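Side-chain contacts in beta-lactamase (Francisella tularensis subsp. tularensis, PDB 3P09), which probably hydrolyses the amide bond of beta-lactam antibiotics to give substituted beta-amino acids, as a member of the class A serine beta-lactamases: residues F202-Y205 / L206-N210; A102-T105 / A106-G110. One frame throughout, in Å; residues are numbered along the deposited sequence.

Contact 1: residues F202-Y205 / L206-N210; sequences FIKY and LQDNN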
ATOM      1  N   PHE A 202      -8.294  -0.601 -10.776  1.00 18.88           N
ATOM      2  CA  PHE A 202      -7.507  -0.623  -9.556  1.00 19.84           C
ATOM      3  C   PHE A 202      -6.643  -1.883  -9.494  1.00 17.35           C
ATOM      4  O   PHE A 202      -5.441  -1.831  -9.226  1.00 16.41           O
ATOM      5  CB  PHE A 202      -8.454  -0.553  -8.358  1.00 21.10           C
ATOM      6  CG  PHE A 202      -7.764  -0.566  -7.023  1.00 17.10           C
ATOM      7  CD1 PHE A 202      -7.097   0.559  -6.565  1.00 18.56           C
ATOM      8  CD2 PHE A 202      -7.822  -1.690  -6.211  1.00 18.29           C
ATOM      9  CE1 PHE A 202      -6.478   0.563  -5.325  1.00 19.41           C
ATOM     10  CE2 PHE A 202      -7.204  -1.702  -4.967  1.00 21.24           C
ATOM     11  CZ  PHE A 202      -6.533  -0.574  -4.520  1.00 22.45           C
ATOM     12  N   ILE A 203      -7.271  -3.020  -9.740  1.00 19.15           N
ATOM     13  CA  ILE A 203      -6.577  -4.299  -9.735  1.00 17.83           C
ATOM     14  C   ILE A 203      -5.428  -4.319 -10.740  1.00 15.22           C
ATOM     15  O   ILE A 203      -4.330  -4.777 -10.432  1.00 20.32           O
ATOM     16  CB  ILE A 203      -7.565  -5.426 -10.071  1.00 18.15           C
ATOM     17  CG1 ILE A 203      -8.429  -5.728  -8.839  1.00 23.93           C
ATOM     18  CG2 ILE A 203      -6.824  -6.668 -10.556  1.00 26.71           C
ATOM     19  CD1 ILE A 203      -9.648  -6.598  -9.139  1.00 27.35           C
ATOM     20  N   LYS A 204      -5.678  -3.821 -11.945  1.00 18.30           N
ATOM     21  CA  LYS A 204      -4.625  -3.790 -12.959  1.00 18.95           C
ATOM     22  C   LYS A 204      -3.423  -2.924 -12.533  1.00 18.19           C
ATOM     23  O   LYS A 204      -2.270  -3.311 -12.737  1.00 19.04           O
ATOM     24  CB  LYS A 204      -5.189  -3.358 -14.320  1.00 25.27           C
ATOM     25  CG  LYS A 204      -4.186  -3.381 -15.479  1.00 29.63           C
ATOM     26  CD  LYS A 204      -3.545  -4.757 -15.656  1.00 33.97           C
ATOM     27  CE  LYS A 204      -2.928  -4.937 -17.046  1.00 31.35           C
ATOM     28  NZ  LYS A 204      -1.758  -4.044 -17.296  1.00 30.33           N
ATOM     29  N   TYR A 205      -3.678  -1.761 -11.934  1.00 19.00           N
ATOM     30  CA  TYR A 205      -2.568  -0.944 -11.426  1.00 14.54           C
ATOM     31  C   TYR A 205      -1.698  -1.731 -10.443  1.00 16.96           C
ATOM     32  O   TYR A 205      -0.464  -1.698 -10.497  1.00 17.42           O
ATOM     33  CB  TYR A 205      -3.068   0.278 -10.656  1.00 15.76           C
ATOM     34  CG  TYR A 205      -3.787   1.368 -11.418  1.00 19.24           C
ATOM     35  CD1 TYR A 205      -3.345   1.821 -12.655  1.00 19.58           C
ATOM     36  CD2 TYR A 205      -4.900   1.985 -10.849  1.00 12.10           C
ATOM     37  CE1 TYR A 205      -4.031   2.860 -13.321  1.00 18.40           C
ATOM     38  CE2 TYR A 205      -5.577   3.003 -11.490  1.00 21.19           C
ATOM     39  CZ  TYR A 205      -5.143   3.445 -12.718  1.00 16.95           C
ATOM     40  OH  TYR A 205      -5.871   4.468 -13.311  1.00 20.13           O
ATOM     41  N   LEU A 206      -2.349  -2.388  -9.493  1.00 17.07           N
ATOM     42  CA  LEU A 206      -1.639  -3.130  -8.455  1.00 18.14           C
ATOM     43  C   LEU A 206      -0.818  -4.270  -9.051  1.00 17.48           C
ATOM     44  O   LEU A 206       0.300  -4.562  -8.602  1.00 18.60           O
ATOM     45  CB  LEU A 206      -2.643  -3.691  -7.453  1.00 19.47           C
ATOM     46  CG  LEU A 206      -3.321  -2.686  -6.523  1.00 22.25           C
ATOM     47  CD1 LEU A 206      -4.333  -3.450  -5.689  1.00 20.68           C
ATOM     48  CD2 LEU A 206      -2.306  -1.955  -5.641  1.00 21.55           C
ATOM     49  N   GLN A 207      -1.386  -4.928 -10.057  1.00 15.83           N
ATOM     50  CA  GLN A 207      -0.686  -6.001 -10.750  1.00 19.88           C
ATOM     51  C   GLN A 207       0.489  -5.516 -11.597  1.00 24.03           C
ATOM     52  O   GLN A 207       1.433  -6.270 -11.844  1.00 20.68           O
ATOM     53  CB  GLN A 207      -1.661  -6.810 -11.616  1.00 21.06           C
ATOM     54  CG  GLN A 207      -2.694  -7.594 -10.783  1.00 17.97           C
ATOM     55  CD  GLN A 207      -3.664  -8.361 -11.648  1.00 22.07           C
ATOM     56  OE1 GLN A 207      -3.846  -8.041 -12.814  1.00 22.69           O
ATOM     57  NE2 GLN A 207      -4.291  -9.383 -11.080  1.00 20.51           N
ATOM     58  N   ASP A 208       0.425  -4.270 -12.054  1.00 20.35           N
ATOM     59  CA  ASP A 208       1.518  -3.692 -12.837  1.00 20.12           C
ATOM     60  C   ASP A 208       2.707  -3.279 -11.973  1.00 19.35           C
ATOM     61  O   ASP A 208       3.788  -2.993 -12.493  1.00 21.73           O
ATOM     62  CB  ASP A 208       1.035  -2.457 -13.605  1.00 28.00           C
ATOM     63  CG  ASP A 208       0.215  -2.805 -14.828  1.00 33.87           C
ATOM     64  OD1 ASP A 208       0.194  -3.994 -15.226  1.00 26.84           O
ATOM     65  OD2 ASP A 208      -0.399  -1.874 -15.396  1.00 32.80           O
ATOM     66  N   ASN A 209       2.509  -3.201 -10.658  1.00 20.79           N
ATOM     67  CA  ASN A 209       3.566  -2.737  -9.765  1.00 21.01           C
ATOM     68  C   ASN A 209       4.796  -3.644  -9.771  1.00 25.68           C
ATOM     69  O   ASN A 209       4.669  -4.857  -9.779  1.00 24.26           O
ATOM     70  CB  ASN A 209       3.057  -2.602  -8.319  1.00 20.83           C
ATOM     71  CG  ASN A 209       4.159  -2.199  -7.354  1.00 25.00           C
ATOM     72  OD1 ASN A 209       4.294  -2.763  -6.260  1.00 26.54           O
ATOM     73  ND2 ASN A 209       4.978  -1.239  -7.770  1.00 15.96           N
ATOM     74  N   ASN A 210       5.979  -3.038  -9.721  1.00 18.75           N
ATOM     75  CA  ASN A 210       7.233  -3.777  -9.766  1.00 32.09           C
ATOM     76  C   ASN A 210       8.090  -3.637  -8.495  1.00 34.15           C
ATOM     77  O   ASN A 210       9.147  -4.247  -8.389  1.00 34.25           O
ATOM     78  CB  ASN A 210       8.052  -3.350 -11.000  1.00 31.94           C
ATOM     79  CG  ASN A 210       8.289  -1.832 -11.067  1.00 38.19           C
ATOM     80  OD1 ASN A 210       7.995  -1.093 -10.119  1.00 25.66           O
ATOM     81  ND2 ASN A 210       8.840  -1.367 -12.193  1.00 43.53           N
TER

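Contact 2: residues A102-T105 / A106-G110; sequences APIT and AKNVG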
ATOM      1  N   ALA A 102      11.140   9.313  -9.024  1.00 21.49           N
ATOM      2  CA  ALA A 102      10.144   9.840  -9.958  1.00 21.53           C
ATOM      3  C   ALA A 102      10.296   9.157 -11.310  1.00 21.61           C
ATOM      4  O   ALA A 102      10.553   9.811 -12.330  1.00 23.53           O
ATOM      5  CB  ALA A 102      10.330  11.348 -10.118  1.00 19.14           C
ATOM      6  N   PRO A 103      10.129   7.836 -11.329  1.00 22.35           N
ATOM      7  CA  PRO A 103      10.455   7.082 -12.541  1.00 21.35           C
ATOM      8  C   PRO A 103       9.626   7.494 -13.759  1.00 25.30           C
ATOM      9  O   PRO A 103      10.174   7.525 -14.845  1.00 28.60           O
ATOM     10  CB  PRO A 103      10.192   5.624 -12.134  1.00 21.84           C
ATOM     11  CG  PRO A 103       9.254   5.712 -10.974  1.00 23.71           C
ATOM     12  CD  PRO A 103       9.635   6.975 -10.243  1.00 23.64           C
ATOM     13  N   ILE A 104       8.351   7.825 -13.585  1.00 19.35           N
ATOM     14  CA  ILE A 104       7.534   8.262 -14.711  1.00 18.56           C
ATOM     15  C   ILE A 104       7.505   9.796 -14.841  1.00 23.86           C
ATOM     16  O   ILE A 104       7.766  10.338 -15.905  1.00 22.79           O
ATOM     17  CB  ILE A 104       6.082   7.729 -14.606  1.00 29.18           C
ATOM     18  CG1 ILE A 104       6.046   6.207 -14.727  1.00 30.61           C
ATOM     19  CG2 ILE A 104       5.203   8.329 -15.699  1.00 22.53           C
ATOM     20  CD1 ILE A 104       6.515   5.470 -13.510  1.00 33.83           C
ATOM     21  N   THR A 105       7.201  10.494 -13.753  1.00 21.74           N
ATOM     22  CA  THR A 105       7.012  11.930 -13.850  1.00 14.31           C
ATOM     23  C   THR A 105       8.278  12.650 -14.329  1.00 20.01           C
ATOM     24  O   THR A 105       8.193  13.624 -15.072  1.00 22.27           O
ATOM     25  CB  THR A 105       6.477  12.529 -12.545  1.00 17.07           C
ATOM     26  OG1 THR A 105       7.330  12.163 -11.451  1.00 21.72           O
ATOM     27  CG2 THR A 105       5.060  11.994 -12.283  1.00 21.58           C
ATOM     28  N   ALA A 106       9.444  12.158 -13.926  1.00 21.07           N
ATOM     29  CA  ALA A 106      10.690  12.801 -14.312  1.00 23.42           C
ATOM     30  C   ALA A 106      10.922  12.735 -15.820  1.00 29.27           C
ATOM     31  O   ALA A 106      11.707  13.512 -16.368  1.00 27.65           O
ATOM     32  CB  ALA A 106      11.872  12.175 -13.559  1.00 19.68           C
ATOM     33  N   LYS A 107      10.265  11.798 -16.497  1.00 20.45           N
ATOM     34  CA  LYS A 107      10.431  11.690 -17.946  1.00 22.98           C
ATOM     35  C   LYS A 107       9.414  12.554 -18.700  1.00 24.76           C
ATOM     36  O   LYS A 107       9.364  12.535 -19.928  1.00 29.24           O
ATOM     37  CB  LYS A 107      10.311  10.229 -18.402  1.00 24.20           C
ATOM     38  CG  LYS A 107      11.230   9.256 -17.663  1.00 24.33           C
ATOM     39  CD  LYS A 107      11.258   7.901 -18.381  1.00 23.99           C
ATOM     40  CE  LYS A 107      12.242   6.944 -17.730  1.00 24.87           C
ATOM     41  NZ  LYS A 107      12.416   5.694 -18.536  1.00 20.72           N
ATOM     42  N   ASN A 108       8.612  13.322 -17.973  1.00 19.41           N
ATOM     43  CA  ASN A 108       7.508  14.043 -18.607  1.00 26.71           C
ATOM     44  C   ASN A 108       7.387  15.518 -18.230  1.00 29.75           C
ATOM     45  O   ASN A 108       6.317  16.117 -18.387  1.00 24.92           O
ATOM     46  CB  ASN A 108       6.192  13.326 -18.306  1.00 19.87           C
ATOM     47  CG  ASN A 108       6.075  12.013 -19.037  1.00 22.07           C
ATOM     48  OD1 ASN A 108       5.685  11.976 -20.205  1.00 19.67           O
ATOM     49  ND2 ASN A 108       6.435  10.921 -18.362  1.00 22.27           N
ATOM     50  N   VAL A 109       8.477  16.099 -17.739  1.00 21.35           N
ATOM     51  CA  VAL A 109       8.475  17.511 -17.375  1.00 22.70           C
ATOM     52  C   VAL A 109       8.277  18.363 -18.627  1.00 26.86           C
ATOM     53  O   VAL A 109       8.939  18.145 -19.645  1.00 25.61           O
ATOM     54  CB  VAL A 109       9.772  17.889 -16.637  1.00 29.98           C
ATOM     55  CG1 VAL A 109       9.850  19.394 -16.423  1.00 28.96           C
ATOM     56  CG2 VAL A 109       9.833  17.141 -15.294  1.00 26.88           C
ATOM     57  N   GLY A 110       7.333  19.298 -18.560  1.00 27.42           N
ATOM     58  CA  GLY A 110       7.023  20.158 -19.692  1.00 30.76           C
ATOM     59  C   GLY A 110       6.006  19.528 -20.627  1.00 33.59           C
ATOM     60  O   GLY A 110       5.630  20.132 -21.630  1.00 31.05           O
TER

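Contact 1: residues F202-Y205 / L206-N210
Phe-202 and Leu-206 pack one turn apart near the C-terminal end of helix 196-208, within the helical part of the class A beta-lactamase fold. A chi1 of -180° puts CG of Phe-202 opposite the backbone N, and the end of the ring comes nearer the following turn. CG of Leu-206 lies over one face of the ring, offset toward its rim, and the closest approach is that of its methyl CD1, 3.4 Å from CE2 of Phe-202. Helices 66-80 and 178-190 pack against the ring through Phe-68, Leu-75 and Leu-188, while Leu-206 also meets Ile-185, making this the buried side of the helix. Around to the more exposed side, Ile-203 runs alongside Gln-207, both side chains pointing the same way. The branch methyl CG2 of Ile-203 lies against the amide end of Gln-207, 3.7 Å from CD. Helical i to i+4 bonds join the same pairs, Gln-207 N lying 3.0 Å from Ile-203 O. Lys-204 bends at chi2 and again at chi4, which brings its ammonium group back to the carboxylate of Asp-208. The salt bridge from Lys-204 NZ uses the syn lone pair of Asp-208 OD1 at 2.8 Å, with a weak second bond to OD2 at 3.2 Å. Tyr-205 faces the interior again, its hydroxyl bonded to Ser-116 and Asn-119. Its carbonyl O takes a weak bond at 3.1 Å from Asp-208 N, which also bonds to Lys-204 O.

Contact 2: residues A102-T105 / A106-G110
Asn-108 turns its side-chain amide back onto the carbonyl of Ile-104, and ND2 lies 2.9 Å from Ile-104 O. The same oxygen accepts Lys-107 N at 3.0 Å. The two donors grip it from opposite faces of the carbonyl plane. On the asparagine side, the ND2 bond holds the amide in its rotation, with the oxygen only 8° out of the amide plane. CG of Asn-108 sits beside its own backbone N (chi1 -71°), and the amide then runs alongside Ile-104 with ND2 3.9 Å from CG2 of Ile-104. The next carbonyl, Thr-105 O, takes the backbone N of Asn-108 at 2.9 Å. Successive i to i+3 bonds of this kind mark a short 3-10 turn, set in the loop between helix 93-96 and strand 112-114. At its start the spacing is wider: Ala-106 N reaches Ala-102 O, and the CB methyls of these two alanines meet at 3.9 Å. Beside them, the extended chain of Lys-107 passes the carbonyl of Pro-103, with CG 3.5 Å from Pro-103 O. Farther out, Asp-126 bonds the turn at two points, OD1 to the hydroxyl of Thr-105 and OD2 to the backbone N of Ile-104. Thr-105 also packs on Pro-128 and Ala-129 of helix 127-137, and Leu-113 of strand 112-114 touches both Ile-104 and Asn-108.

The two contacts stand about 19 Å apart between centres, and their nearest atoms, about 7 Å apart, do not touch. Contact 1 lies deeper, 11 Å from the centre of the chain against 22 Å for contact 2. Both meet helix 115-123: buried Tyr-205 from contact 1, and partly exposed Ile-104 with buried Thr-105 from contact 2. Their chemistry differs with their setting. In a regular helix, contact 1 pairs side chains one turn apart, aromatic with aliphatic inside and a charged pair at the surface. Contact 2, in an outlying loop, relies mainly on backbone carbonyls as acceptors, and its side chains make little apolar contact with one another.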